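Local structure of trypsin-resistant surface T6 protein (Streptococcus pyogenes serotype M6, 4P0D) at residues L113-Y118 with Y137-V142. The protein probably forms the shaft of the cell-wall-linked pili of this bacterium as their backbone pilin, and is the T6 antigen. The protein carries 1 engineered substitution. Numbering follows the deposited sequence.
Sequences LLAASY and YGQTSV
In the Ig-like N-terminal domain of this pilin, the ends of strands 108-116 and 139-155 run antiparallel; between 113-118 and 137-142 the single bridge, Ser117 with Tyr137, lies just past the strand ends. There the backbones close a hydrogen-bonded pair: Ser117 N donates to Tyr137 O at 3.0 Å, and Tyr137 N returns a 2.7 Å bond to Ser117 O, arriving from above the carbonyl plane. Tyr137 O also receives the CA-H of Ala116. The Tyr137 ring, its CG anti to the carbonyl carbon (chi1 -64°), meets the carbonyl oxygens of Ser117 and Tyr118 at its edge, both in its plane, with CD1 3.3 Å from Ser117 O.

Farther along, the axes of 113-116 and 139-142 stand 7.1 Å apart, and side chain and water fill in for main chain. Gln139 reaches across with CG anti to its own backbone N (chi1 -166°) and the chain extended beyond, and OE1 takes the N-H of Ala115 at 2.8 Å, almost in line with the amide C=O. The same side chain passes Leu114, whose CD2 packs against Ser141, 3.1 Å from its OG. One water links Ser141 OG to Leu113 O; a second sits 2.6 Å from Ala115 O and 2.8 Å from Gly138 O, each a possible acceptor. On their outer flanks, backbone bonds join Leu114 to Tyr96 and Gln139 to Gln9 and Lys11.

The Gln139 amide oxygen thus gives buried Ala115 N an acceptor, and water bridges Leu113 O to Ser141 OG, where direct backbone bonds between the two segments are missing.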
loop_
_atom_site.group_PDB
_atom_site.type_symbol
_atom_site.label_atom_id
_atom_site.label_comp_id
_atom_site.label_asym_id
_atom_site.label_seq_id
_atom_site.Cartn_x
_atom_site.Cartn_y
_atom_site.Cartn_z
ATOM N N LEU A 113 -7.926 25.338 23.057
ATOM C CA LEU A 113 -8.644 26.452 23.662
ATOM C C LEU A 113 -7.667 27.517 24.152
ATOM O O LEU A 113 -6.805 27.242 24.988
ATOM C CB LEU A 113 -9.485 25.980 24.843
ATOM C CG LEU A 113 -10.183 27.087 25.638
ATOM C CD1 LEU A 113 -11.396 27.610 24.896
ATOM C CD2 LEU A 113 -10.572 26.542 27.006
ATOM N N LEU A 114 -7.840 28.735 23.654
ATOM C CA LEU A 114 -7.022 29.856 24.067
ATOM C C LEU A 114 -7.904 30.994 24.558
ATOM O O LEU A 114 -8.974 31.257 24.003
ATOM C CB LEU A 114 -6.157 30.357 22.914
ATOM C CG LEU A 114 -5.094 29.366 22.421
ATOM C CD1 LEU A 114 -4.575 29.792 21.060
ATOM C CD2 LEU A 114 -3.933 29.218 23.394
ATOM N N ALA A 115 -7.435 31.687 25.577
ATOM C CA ALA A 115 -8.196 32.810 26.129
ATOM C C ALA A 115 -7.261 33.914 26.589
ATOM O O ALA A 115 -6.207 33.618 27.142
ATOM C CB ALA A 115 -9.050 32.333 27.295
ATOM N N ALA A 116 -7.637 35.176 26.334
ATOM C CA ALA A 116 -7.006 36.317 27.003
ATOM C C ALA A 116 -7.896 36.719 28.174
ATOM O O ALA A 116 -9.109 36.929 28.002
ATOM C CB ALA A 116 -6.800 37.471 26.051
ATOM N N SER A 117 -7.293 36.804 29.361
ATOM C CA SER A 117 -8.047 36.927 30.625
ATOM C C SER A 117 -7.407 37.858 31.649
ATOM O O SER A 117 -6.189 37.896 31.779
ATOM C CB SER A 117 -8.181 35.547 31.270
ATOM O OG SER A 117 -8.852 35.655 32.516
ATOM N N TYR A 118 -8.245 38.581 32.396
ATOM C CA TYR A 118 -7.782 39.431 33.482
ATOM C C TYR A 118 -7.589 38.660 34.778
ATOM O O TYR A 118 -7.118 39.231 35.754
ATOM C CB TYR A 118 -8.770 40.586 33.737
ATOM C CG TYR A 118 -8.867 41.553 32.597
ATOM C CD1 TYR A 118 -7.804 42.401 32.288
ATOM C CD2 TYR A 118 -10.015 41.640 31.834
ATOM C CE1 TYR A 118 -7.879 43.302 31.240
ATOM C CE2 TYR A 118 -10.101 42.533 30.780
ATOM C CZ TYR A 118 -9.012 43.361 30.482
ATOM O OH TYR A 118 -9.076 44.239 29.428
ATOM N N TYR A 137 -3.902 39.004 30.740
ATOM C CA TYR A 137 -2.966 37.903 30.503
ATOM C C TYR A 137 -3.234 37.238 29.151
ATOM O O TYR A 137 -4.381 37.037 28.768
ATOM C CB TYR A 137 -3.087 36.835 31.584
ATOM C CG TYR A 137 -2.717 37.265 32.988
ATOM C CD1 TYR A 137 -3.652 37.881 33.820
ATOM C CD2 TYR A 137 -1.447 37.012 33.498
ATOM C CE1 TYR A 137 -3.325 38.254 35.111
ATOM C CE2 TYR A 137 -1.107 37.377 34.786
ATOM C CZ TYR A 137 -2.054 38.000 35.585
ATOM O OH TYR A 137 -1.726 38.377 36.860
ATOM N N GLY A 138 -2.162 36.880 28.451
ATOM C CA GLY A 138 -2.246 36.018 27.293
ATOM C C GLY A 138 -2.212 34.535 27.679
ATOM O O GLY A 138 -2.460 34.152 28.828
ATOM N N GLN A 139 -1.912 33.700 26.697
ATOM C CA GLN A 139 -1.859 32.273 26.928
ATOM C C GLN A 139 -0.947 31.654 25.893
ATOM O O GLN A 139 -0.946 32.065 24.747
ATOM C CB GLN A 139 -3.259 31.630 26.849
ATOM C CG GLN A 139 -3.292 30.213 27.416
ATOM C CD GLN A 139 -4.677 29.581 27.476
ATOM O OE1 GLN A 139 -5.691 30.183 27.117
ATOM N NE2 GLN A 139 -4.717 28.330 27.940
ATOM N N THR A 140 -0.172 30.672 26.326
ATOM C CA THR A 140 0.656 29.860 25.437
ATOM C C THR A 140 0.250 28.407 25.609
ATOM O O THR A 140 0.175 27.917 26.743
ATOM C CB THR A 140 2.135 30.022 25.781
ATOM O OG1 THR A 140 2.461 31.420 25.761
ATOM C CG2 THR A 140 3.021 29.266 24.789
ATOM N N SER A 141 -0.026 27.726 24.495
ATOM C CA SER A 141 -0.369 26.307 24.520
ATOM C C SER A 141 0.531 25.513 23.585
ATOM O O SER A 141 0.838 25.958 22.499
ATOM C CB SER A 141 -1.824 26.089 24.125
ATOM O OG SER A 141 -2.658 26.867 24.962
ATOM N N VAL A 142 0.918 24.324 24.022
ATOM C CA VAL A 142 1.686 23.383 23.197
ATOM C C VAL A 142 0.734 22.553 22.327
ATOM O O VAL A 142 -0.137 21.823 22.829
ATOM C CB VAL A 142 2.542 22.475 24.093
ATOM C CG1 VAL A 142 3.362 21.487 23.266
ATOM C CG2 VAL A 142 3.463 23.330 24.967
HETATM O O HOH W 1 -4.726 25.334 25.915
HETATM O O HOH W 2 -5.180 34.347 29.458
#